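Local atomic coordinates of AlyGC (Glaciecola chathamensis, PDB entry 5GKD), a protein that cleaves alginate as a lyase of polysaccharide lyase family 6, probably with the help of a bound calcium ion close to its active site. Residues Gly77-Asp82 and Ser425-Val430; His163-His168 and Leu200-Tyr205; Asn274-Gly279 and Asn313-Asn318. All coordinates share one frame; numbering follows the deposited sequence.

Contact 1 (Gly77-Asp82 and Ser425-Val430)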
loop_
_atom_site.group_PDB
_atom_site.type_symbol
_atom_site.label_atom_id
_atom_site.label_comp_id
_atom_site.label_asym_id
_atom_site.label_seq_id
_atom_site.Cartn_x
_atom_site.Cartn_y
_atom_site.Cartn_z
ATOM N N GLY A 77 -20.706 18.901 26.346
ATOM C CA GLY A 77 -21.863 18.685 25.495
ATOM C C GLY A 77 -21.584 18.688 24.012
ATOM O O GLY A 77 -22.374 19.249 23.245
ATOM N N LEU A 78 -20.477 18.081 23.589
ATOM C CA LEU A 78 -20.116 17.968 22.181
ATOM C C LEU A 78 -19.947 16.501 21.811
ATOM O O LEU A 78 -19.603 15.664 22.654
ATOM C CB LEU A 78 -18.806 18.724 21.875
ATOM C CG LEU A 78 -18.678 20.167 22.382
ATOM C CD1 LEU A 78 -17.295 20.729 22.092
ATOM C CD2 LEU A 78 -19.779 21.029 21.760
ATOM N N VAL A 79 -20.167 16.204 20.538
ATOM C CA VAL A 79 -19.958 14.878 19.972
ATOM C C VAL A 79 -19.018 15.020 18.780
ATOM O O VAL A 79 -19.350 15.715 17.810
ATOM C CB VAL A 79 -21.273 14.220 19.530
ATOM C CG1 VAL A 79 -20.994 12.839 18.918
ATOM C CG2 VAL A 79 -22.250 14.102 20.700
ATOM N N PHE A 80 -17.851 14.372 18.850
ATOM C CA PHE A 80 -16.991 14.209 17.684
ATOM C C PHE A 80 -17.307 12.863 17.040
ATOM O O PHE A 80 -17.246 11.823 17.701
ATOM C CB PHE A 80 -15.503 14.285 18.032
ATOM C CG PHE A 80 -15.062 15.596 18.616
ATOM C CD1 PHE A 80 -15.340 15.914 19.946
ATOM C CD2 PHE A 80 -14.338 16.490 17.862
ATOM C CE1 PHE A 80 -14.944 17.127 20.489
ATOM C CE2 PHE A 80 -13.925 17.700 18.399
ATOM C CZ PHE A 80 -14.225 18.015 19.712
ATOM N N LYS A 81 -17.644 12.891 15.755
ATOM C CA LYS A 81 -17.955 11.696 14.981
ATOM C C LYS A 81 -17.803 12.056 13.513
ATOM O O LYS A 81 -17.681 13.229 13.161
ATOM C CB LYS A 81 -19.371 11.185 15.274
ATOM C CG LYS A 81 -20.463 12.058 14.664
ATOM C CD LYS A 81 -21.843 11.444 14.852
ATOM C CE LYS A 81 -22.855 12.142 13.962
ATOM N NZ LYS A 81 -24.245 11.621 14.137
ATOM N N ASP A 82 -17.833 11.032 12.660
ATOM C CA ASP A 82 -17.760 11.193 11.200
ATOM C C ASP A 82 -16.588 12.076 10.795
ATOM O O ASP A 82 -16.737 13.023 10.026
ATOM C CB ASP A 82 -19.063 11.757 10.632
ATOM C CG ASP A 82 -20.263 10.874 10.915
ATOM O OD1 ASP A 82 -20.106 9.646 11.044
ATOM O OD2 ASP A 82 -21.376 11.415 10.999
ATOM N N SER A 425 -25.642 10.393 30.002
ATOM C CA SER A 425 -26.947 9.753 29.894
ATOM C C SER A 425 -27.560 9.893 28.505
ATOM O O SER A 425 -28.466 9.135 28.163
ATOM C CB SER A 425 -27.897 10.343 30.935
ATOM O OG SER A 425 -28.162 11.706 30.652
ATOM N N TRP A 426 -27.072 10.832 27.700
ATOM C CA TRP A 426 -27.712 11.223 26.456
ATOM C C TRP A 426 -27.043 10.624 25.229
ATOM O O TRP A 426 -27.388 10.993 24.101
ATOM C CB TRP A 426 -27.761 12.753 26.365
ATOM C CG TRP A 426 -26.453 13.462 26.680
ATOM C CD1 TRP A 426 -26.109 14.057 27.856
ATOM C CD2 TRP A 426 -25.341 13.661 25.789
ATOM N NE1 TRP A 426 -24.853 14.610 27.749
ATOM C CE2 TRP A 426 -24.363 14.371 26.493
ATOM C CE3 TRP A 426 -25.089 13.306 24.458
ATOM C CZ2 TRP A 426 -23.149 14.730 25.922
ATOM C CZ3 TRP A 426 -23.877 13.668 23.886
ATOM C CH2 TRP A 426 -22.928 14.377 24.612
ATOM N N TYR A 427 -26.093 9.705 25.415
ATOM C CA TYR A 427 -25.464 9.038 24.282
ATOM C C TYR A 427 -25.364 7.551 24.607
ATOM O O TYR A 427 -24.806 7.191 25.653
ATOM C CB TYR A 427 -24.084 9.615 23.990
ATOM C CG TYR A 427 -23.606 9.398 22.576
ATOM C CD1 TYR A 427 -23.933 10.301 21.570
ATOM C CD2 TYR A 427 -22.817 8.311 22.249
ATOM C CE1 TYR A 427 -23.490 10.114 20.286
ATOM C CE2 TYR A 427 -22.374 8.121 20.950
ATOM C CZ TYR A 427 -22.712 9.033 19.979
ATOM O OH TYR A 427 -22.285 8.872 18.680
ATOM N N PRO A 428 -25.875 6.674 23.742
ATOM C CA PRO A 428 -25.986 5.254 24.098
ATOM C C PRO A 428 -24.651 4.533 24.086
ATOM O O PRO A 428 -23.747 4.861 23.321
ATOM C CB PRO A 428 -26.917 4.694 23.014
ATOM C CG PRO A 428 -26.643 5.586 21.831
ATOM C CD PRO A 428 -26.479 6.964 22.432
ATOM N N LYS A 429 -24.542 3.535 24.959
ATOM C CA LYS A 429 -23.433 2.588 24.956
ATOM C C LYS A 429 -23.869 1.358 24.168
ATOM O O LYS A 429 -24.842 0.700 24.530
ATOM C CB LYS A 429 -23.032 2.218 26.385
ATOM C CG LYS A 429 -22.653 3.430 27.245
ATOM C CD LYS A 429 -22.211 3.031 28.638
ATOM C CE LYS A 429 -21.728 4.241 29.436
ATOM N NZ LYS A 429 -22.811 5.206 29.738
ATOM N N VAL A 430 -23.149 1.042 23.100
ATOM C CA VAL A 430 -23.683 0.237 22.014
ATOM C C VAL A 430 -22.714 -0.903 21.705
ATOM O O VAL A 430 -21.580 -0.930 22.182
ATOM C CB VAL A 430 -23.971 1.126 20.778
ATOM C CG1 VAL A 430 -22.723 1.390 19.924
ATOM C CG2 VAL A 430 -25.145 0.589 19.987
HETATM O O HOH W 1 -24.289 9.053 16.439
#

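Contact 2 (His163-His168 and Leu200-Tyr205)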
loop_
_atom_site.group_PDB
_atom_site.type_symbol
_atom_site.label_atom_id
_atom_site.label_comp_id
_atom_site.label_asym_id
_atom_site.label_seq_id
_atom_site.Cartn_x
_atom_site.Cartn_y
_atom_site.Cartn_z
ATOM N N HIS A 163 -1.618 16.982 39.358
ATOM C CA HIS A 163 -2.834 16.641 40.099
ATOM C C HIS A 163 -4.058 16.590 39.194
ATOM O O HIS A 163 -5.175 16.867 39.637
ATOM C CB HIS A 163 -3.074 17.613 41.269
ATOM C CG HIS A 163 -1.995 17.567 42.297
ATOM N ND1 HIS A 163 -1.948 16.609 43.283
ATOM C CD2 HIS A 163 -0.883 18.321 42.451
ATOM C CE1 HIS A 163 -0.870 16.794 44.022
ATOM N NE2 HIS A 163 -0.208 17.826 43.537
ATOM N N HIS A 164 -3.861 16.234 37.926
ATOM C CA HIS A 164 -4.987 16.069 37.018
ATOM C C HIS A 164 -5.930 15.005 37.558
ATOM O O HIS A 164 -5.507 14.051 38.213
ATOM C CB HIS A 164 -4.510 15.662 35.615
ATOM C CG HIS A 164 -3.777 16.738 34.871
ATOM N ND1 HIS A 164 -4.130 18.065 34.928
ATOM C CD2 HIS A 164 -2.711 16.670 34.036
ATOM C CE1 HIS A 164 -3.319 18.771 34.158
ATOM N NE2 HIS A 164 -2.437 17.949 33.620
ATOM N N ARG A 165 -7.217 15.175 37.288
ATOM C CA ARG A 165 -8.243 14.240 37.726
ATOM C C ARG A 165 -8.976 13.667 36.513
ATOM O O ARG A 165 -9.536 14.418 35.704
ATOM C CB ARG A 165 -9.218 14.922 38.681
ATOM C CG ARG A 165 -10.292 13.983 39.183
ATOM C CD ARG A 165 -11.270 14.636 40.165
ATOM N NE ARG A 165 -12.284 13.663 40.552
ATOM C CZ ARG A 165 -13.471 13.960 41.066
ATOM N NH1 ARG A 165 -13.821 15.225 41.273
ATOM N NH2 ARG A 165 -14.305 12.979 41.364
ATOM N N ILE A 166 -8.971 12.341 36.390
ATOM C CA ILE A 166 -9.593 11.635 35.274
ATOM C C ILE A 166 -10.604 10.661 35.863
ATOM O O ILE A 166 -10.224 9.625 36.417
ATOM C CB ILE A 166 -8.551 10.917 34.409
ATOM C CG1 ILE A 166 -7.517 11.930 33.896
ATOM C CG2 ILE A 166 -9.234 10.117 33.290
ATOM C CD1 ILE A 166 -6.251 11.322 33.328
ATOM N N ASP A 167 -11.893 10.993 35.771
ATOM C CA ASP A 167 -12.861 10.279 36.584
ATOM C C ASP A 167 -14.177 10.109 35.850
ATOM O O ASP A 167 -14.556 10.937 35.024
ATOM C CB ASP A 167 -13.107 10.990 37.924
ATOM C CG ASP A 167 -13.790 12.333 37.761
ATOM O OD1 ASP A 167 -13.086 13.317 37.511
ATOM O OD2 ASP A 167 -15.031 12.410 37.883
ATOM N N HIS A 168 -14.869 9.015 36.175
ATOM C CA HIS A 168 -16.226 8.753 35.698
ATOM C C HIS A 168 -16.327 8.743 34.181
ATOM O O HIS A 168 -17.370 9.080 33.628
ATOM C CB HIS A 168 -17.212 9.773 36.271
ATOM C CG HIS A 168 -17.360 9.697 37.753
ATOM N ND1 HIS A 168 -16.638 10.495 38.615
ATOM C CD2 HIS A 168 -18.130 8.900 38.530
ATOM C CE1 HIS A 168 -16.972 10.203 39.857
ATOM N NE2 HIS A 168 -17.871 9.237 39.831
ATOM N N LEU A 200 -4.618 11.579 39.237
ATOM C CA LEU A 200 -5.677 10.803 39.870
ATOM C C LEU A 200 -6.578 10.202 38.793
ATOM O O LEU A 200 -7.221 10.938 38.041
ATOM C CB LEU A 200 -6.486 11.695 40.813
ATOM C CG LEU A 200 -7.711 11.124 41.518
ATOM C CD1 LEU A 200 -7.259 9.852 42.175
ATOM C CD2 LEU A 200 -8.270 12.060 42.592
ATOM N N VAL A 201 -6.636 8.875 38.733
ATOM C CA VAL A 201 -7.440 8.149 37.762
ATOM C C VAL A 201 -8.412 7.277 38.539
ATOM O O VAL A 201 -8.027 6.214 39.033
ATOM C CB VAL A 201 -6.590 7.290 36.820
ATOM C CG1 VAL A 201 -7.491 6.580 35.792
ATOM C CG2 VAL A 201 -5.517 8.118 36.144
ATOM N N GLU A 202 -9.675 7.686 38.605
ATOM C CA GLU A 202 -10.631 7.070 39.516
ATOM C C GLU A 202 -12.017 6.928 38.903
ATOM O O GLU A 202 -12.482 7.786 38.155
ATOM C CB GLU A 202 -10.737 7.876 40.810
ATOM C CG GLU A 202 -11.150 9.303 40.592
ATOM C CD GLU A 202 -11.492 9.986 41.871
ATOM O OE1 GLU A 202 -12.134 11.053 41.819
ATOM O OE2 GLU A 202 -11.114 9.446 42.933
ATOM N N ASN A 203 -12.688 5.843 39.266
ATOM C CA ASN A 203 -14.099 5.633 38.933
ATOM C C ASN A 203 -14.369 5.682 37.434
ATOM O O ASN A 203 -15.441 6.106 37.003
ATOM C CB ASN A 203 -14.991 6.633 39.671
ATOM C CG ASN A 203 -15.140 6.285 41.144
ATOM O OD1 ASN A 203 -14.731 7.039 42.020
ATOM N ND2 ASN A 203 -15.689 5.113 41.416
ATOM N N ASN A 204 -13.424 5.227 36.625
ATOM C CA ASN A 204 -13.668 5.044 35.205
ATOM C C ASN A 204 -14.058 3.599 34.925
ATOM O O ASN A 204 -13.743 2.685 35.685
ATOM C CB ASN A 204 -12.438 5.415 34.381
ATOM C CG ASN A 204 -11.930 6.781 34.709
ATOM O OD1 ASN A 204 -12.455 7.783 34.215
ATOM N ND2 ASN A 204 -10.916 6.843 35.560
ATOM N N TYR A 205 -14.744 3.409 33.811
ATOM C CA TYR A 205 -15.192 2.103 33.359
ATOM C C TYR A 205 -14.498 1.819 32.036
ATOM O O TYR A 205 -14.677 2.567 31.064
ATOM C CB TYR A 205 -16.713 2.085 33.211
ATOM C CG TYR A 205 -17.308 0.712 33.186
ATOM C CD1 TYR A 205 -17.348 -0.011 32.016
ATOM C CD2 TYR A 205 -17.818 0.123 34.345
ATOM C CE1 TYR A 205 -17.882 -1.255 31.974
ATOM C CE2 TYR A 205 -18.365 -1.131 34.314
ATOM C CZ TYR A 205 -18.388 -1.820 33.122
ATOM O OH TYR A 205 -18.900 -3.088 33.038
#

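Contact 3 (Asn274-Gly279 and Asn313-Asn318)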
loop_
_atom_site.group_PDB
_atom_site.type_symbol
_atom_site.label_atom_id
_atom_site.label_comp_id
_atom_site.label_asym_id
_atom_site.label_seq_id
_atom_site.Cartn_x
_atom_site.Cartn_y
_atom_site.Cartn_z
ATOM N N ASN A 274 -5.977 -3.917 47.856
ATOM C CA ASN A 274 -7.437 -3.903 47.846
ATOM C C ASN A 274 -8.023 -3.949 46.430
ATOM O O ASN A 274 -9.066 -3.360 46.167
ATOM C CB ASN A 274 -7.973 -2.687 48.607
ATOM C CG ASN A 274 -9.347 -2.934 49.165
ATOM O OD1 ASN A 274 -9.615 -4.016 49.654
ATOM N ND2 ASN A 274 -10.241 -1.950 49.056
ATOM N N ASN A 275 -7.380 -4.657 45.510
ATOM C CA ASN A 275 -7.913 -4.858 44.171
ATOM C C ASN A 275 -8.579 -6.227 44.035
ATOM O O ASN A 275 -8.112 -7.226 44.585
ATOM C CB ASN A 275 -6.811 -4.728 43.114
ATOM C CG ASN A 275 -6.120 -3.388 43.163
ATOM O OD1 ASN A 275 -6.671 -2.367 42.729
ATOM N ND2 ASN A 275 -4.907 -3.377 43.690
ATOM N N TYR A 276 -9.646 -6.272 43.242
ATOM C CA TYR A 276 -10.440 -7.474 43.031
ATOM C C TYR A 276 -10.312 -7.928 41.584
ATOM O O TYR A 276 -10.581 -7.147 40.664
ATOM C CB TYR A 276 -11.907 -7.208 43.385
ATOM C CG TYR A 276 -12.825 -8.388 43.189
ATOM C CD1 TYR A 276 -13.381 -8.671 41.941
ATOM C CD2 TYR A 276 -13.141 -9.216 44.250
ATOM C CE1 TYR A 276 -14.226 -9.739 41.773
ATOM C CE2 TYR A 276 -13.977 -10.283 44.094
ATOM C CZ TYR A 276 -14.517 -10.543 42.859
ATOM O OH TYR A 276 -15.359 -11.599 42.727
ATOM N N LEU A 277 -9.941 -9.196 41.391
ATOM C CA LEU A 277 -9.594 -9.764 40.090
ATOM C C LEU A 277 -10.309 -11.102 39.919
ATOM O O LEU A 277 -10.128 -12.015 40.731
ATOM C CB LEU A 277 -8.073 -9.950 39.957
ATOM C CG LEU A 277 -7.152 -8.722 40.041
ATOM C CD1 LEU A 277 -6.889 -8.277 41.457
ATOM C CD2 LEU A 277 -5.825 -8.976 39.339
ATOM N N GLU A 278 -11.111 -11.222 38.865
ATOM C CA GLU A 278 -11.947 -12.393 38.662
ATOM C C GLU A 278 -11.959 -12.794 37.199
ATOM O O GLU A 278 -12.143 -11.956 36.320
ATOM C CB GLU A 278 -13.398 -12.150 39.121
ATOM C CG GLU A 278 -14.299 -13.350 38.937
ATOM C CD GLU A 278 -15.726 -13.104 39.404
ATOM O OE1 GLU A 278 -15.983 -12.073 40.058
ATOM O OE2 GLU A 278 -16.597 -13.947 39.112
ATOM N N GLY A 279 -11.802 -14.092 36.961
ATOM C CA GLY A 279 -12.016 -14.694 35.655
ATOM C C GLY A 279 -11.052 -14.213 34.598
ATOM O O GLY A 279 -11.452 -14.023 33.442
ATOM N N ASN A 313 -3.943 -7.509 50.421
ATOM C CA ASN A 313 -5.409 -7.477 50.456
ATOM C C ASN A 313 -6.048 -7.458 49.070
ATOM O O ASN A 313 -7.104 -6.866 48.870
ATOM C CB ASN A 313 -5.896 -6.302 51.293
ATOM C CG ASN A 313 -5.612 -6.513 52.762
ATOM O OD1 ASN A 313 -4.651 -5.985 53.298
ATOM N ND2 ASN A 313 -6.437 -7.324 53.408
ATOM N N ASN A 314 -5.440 -8.136 48.113
ATOM C CA ASN A 314 -6.095 -8.367 46.843
ATOM C C ASN A 314 -6.820 -9.710 46.840
ATOM O O ASN A 314 -6.408 -10.675 47.489
ATOM C CB ASN A 314 -5.068 -8.292 45.713
ATOM C CG ASN A 314 -4.321 -6.985 45.730
ATOM O OD1 ASN A 314 -4.888 -5.930 45.424
ATOM N ND2 ASN A 314 -3.068 -7.025 46.153
ATOM N N THR A 315 -7.917 -9.761 46.106
ATOM C CA THR A 315 -8.689 -10.981 45.937
ATOM C C THR A 315 -8.533 -11.455 44.505
ATOM O O THR A 315 -8.720 -10.677 43.568
ATOM C CB THR A 315 -10.162 -10.753 46.256
ATOM O OG1 THR A 315 -10.305 -10.518 47.657
ATOM C CG2 THR A 315 -10.984 -11.969 45.828
ATOM N N LEU A 316 -8.180 -12.720 44.330
ATOM C CA LEU A 316 -7.963 -13.274 43.002
ATOM C C LEU A 316 -8.790 -14.544 42.884
ATOM O O LEU A 316 -8.443 -15.571 43.479
ATOM C CB LEU A 316 -6.477 -13.540 42.751
ATOM C CG LEU A 316 -5.585 -12.291 42.749
ATOM C CD1 LEU A 316 -5.001 -12.005 44.104
ATOM C CD2 LEU A 316 -4.455 -12.392 41.707
ATOM N N VAL A 317 -9.878 -14.473 42.120
ATOM C CA VAL A 317 -10.788 -15.595 41.929
ATOM C C VAL A 317 -10.651 -16.091 40.500
ATOM O O VAL A 317 -10.849 -15.321 39.549
ATOM C CB VAL A 317 -12.243 -15.200 42.215
ATOM C CG1 VAL A 317 -13.150 -16.398 42.054
ATOM C CG2 VAL A 317 -12.374 -14.619 43.577
ATOM N N ASN A 318 -10.353 -17.384 40.350
ATOM C CA ASN A 318 -10.177 -18.020 39.041
ATOM C C ASN A 318 -9.284 -17.175 38.130
ATOM O O ASN A 318 -9.595 -16.930 36.964
ATOM C CB ASN A 318 -11.526 -18.308 38.384
ATOM C CG ASN A 318 -12.350 -19.317 39.177
ATOM O OD1 ASN A 318 -11.806 -20.081 39.962
ATOM N ND2 ASN A 318 -13.658 -19.316 38.980
#

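Contact 1 (Gly77-Asp82 and Ser425-Val430)
On the flank of the parallel beta-helix typical of pectate-lyase-like proteins, V79 of strand 73-81 meets W426 and Y427, which stand on the loop leading from this beta-helix to the parallel strands that begin at 441. No hydrogen bond joins the two segments directly, and the grip is apolar. V79 sets one methyl against each aromatic side chain. Its CG2 comes up to the edge of the indole, 3.6 Å from W426 CZ3, while CG1, anti to the backbone N (chi1 179°), reaches the phenol ring, 3.9 Å from Y427 CE1. A branched valine suits a strand and offers the two methyls this task needs; an alanine here would probably open a gap between the strand and both rings and leave them freer to shift. Next to V79 the backbone completes the seat, with L78 O 4.1 Å from W426 CH2 at the indole edge. G77, at the corner of the coil, adopts a positive phi (73°) easily reached by glycine. The polar ends of both aromatics turn to strand 105-112: W426 NE1 bonds Q108, and Y427 OH bonds D112. Y427 OH also accepts a 3.0 Å hydrogen bond from a water; the same water accepts a weak hydrogen bond from K81 NZ at 3.4 Å.

Contact 2 (His163-His168 and Leu200-Tyr205)
I166 O is held by two donors from the neighbouring coil: the backbone N of E202 and the side-chain ND2 of N204, each 3.0 Å from it. The backbone donor is tilted only a little from the carbonyl plane, whereas N204 ND2 comes from above that plane, although I166 O lies almost in the plane of the asparagine amide and the N-H points nearly straight at it (167°). The other branch, N204 OD1, accepts from N169 N, and ND2 also bonds N228 OD1 one coil further on. Asparagine suits this position because a single short amide can both donate and accept. Around it the strands run parallel, with I166 N donating to L200 O at 2.8 Å.

A charged cluster fills the face that carries R165, D167 and E202. The extended R165 brings its guanidinium edge to one oxygen, with E202 OE1 2.9 Å from both NE and NH2. These bonds are bent and weak, and the two planes stand 75° apart, so charge attraction probably does much of the holding. R165 NE also lies 3.2 Å from D167 OD1, which is well out of the guanidinium plane, a pairing of charges with no N-H aimed at the oxygen. D167 OD1 has a second partner in R134, which would help to balance the neighbouring carboxylates. D167 OD2 takes a nearly straight 2.6 Å bond from H168 ND1 through its anti lone pair, in the plane of the imidazole, and this helps to fix the turn of the ring. N203 CB then sits over one ring face, 4.0 Å from the H168 centroid, as a CH-pi contact, and H168 also stacks with H137. Coil upon coil of parallel strands, with a turn asparagine bonded to the coils next to it, is the asparagine-ladder arrangement characteristic of parallel beta-helices.

Contact 3 (Asn274-Gly279 and Asn313-Asn318)
N314 lies alongside N275, which its CB, CG and OD1 all meet. Its CB lies 3.4 Å from N275 O. CG continues from there, anti to the carbonyl carbon (chi1 -55°), and this carries the amide alongside that of N275, the two pointing the same way with their planes only 6° apart. At the tip OD1 accepts two hydrogen bonds from the same residue, from N275 N at 2.8 Å and from N275 ND2 at 3.1 Å, with both donors tilted somewhat from its carbonyl plane. The other tip atom, ND2, donates to I272 O. An asparagine fits because its short amide reaches the adjoining coil with an acceptor and a donor at once. The same pattern of side-chain-to-backbone bonds recurs at the next coil, where N275 OD1 accepts from N250 N and N275 ND2 also bonds V247 O, consistent with an asparagine ladder.

Beyond this step the strands pair in parallel, with V317 N donating to L277 O at 2.8 Å. On the sheet face carrying Y276, T315, E278 and V317, T315 CG2 touches the phenol ring, 3.8 Å from Y276 CD2, and the Y276 hydroxyl donates a hydrogen bond to E278 OE1 at 2.8 Å, meeting the carboxylate from above its plane. E278 OE2 is in turn paired with R392. On the face carrying L277 and L316, the two leucines bring their CD2 methyls to 4.4 Å. Strand 271-278 lies between 246-253 and 310-317, and the latter pairs on its far side with 339-347; strands 390-392 and 398-400 pack over the face bearing Y276, E278 and V317.

The three contacts mark successive levels of one parallel beta-helix. Contact 2 and contact 3 each join two adjacent coils, whereas contact 1 brings a loop from beyond residue 400 back to an early coil, and so encloses both others along the chain. Centres of contacts 1 and 2 lie about 20 Å apart, those of 2 and 3 about 21 Å, and those of 1 and 3 about 33 Å. Contacts 1 and 2 come nearest, about 7 Å between closest atoms, yet none touch. Of the calcium ligands, N180 and E183 fall between the strands of contact 2, and E212 and E214 between contacts 2 and 3. E214 also binds carbonate, with R240 and R264 from that same stretch and Y303 from between the strands of contact 3.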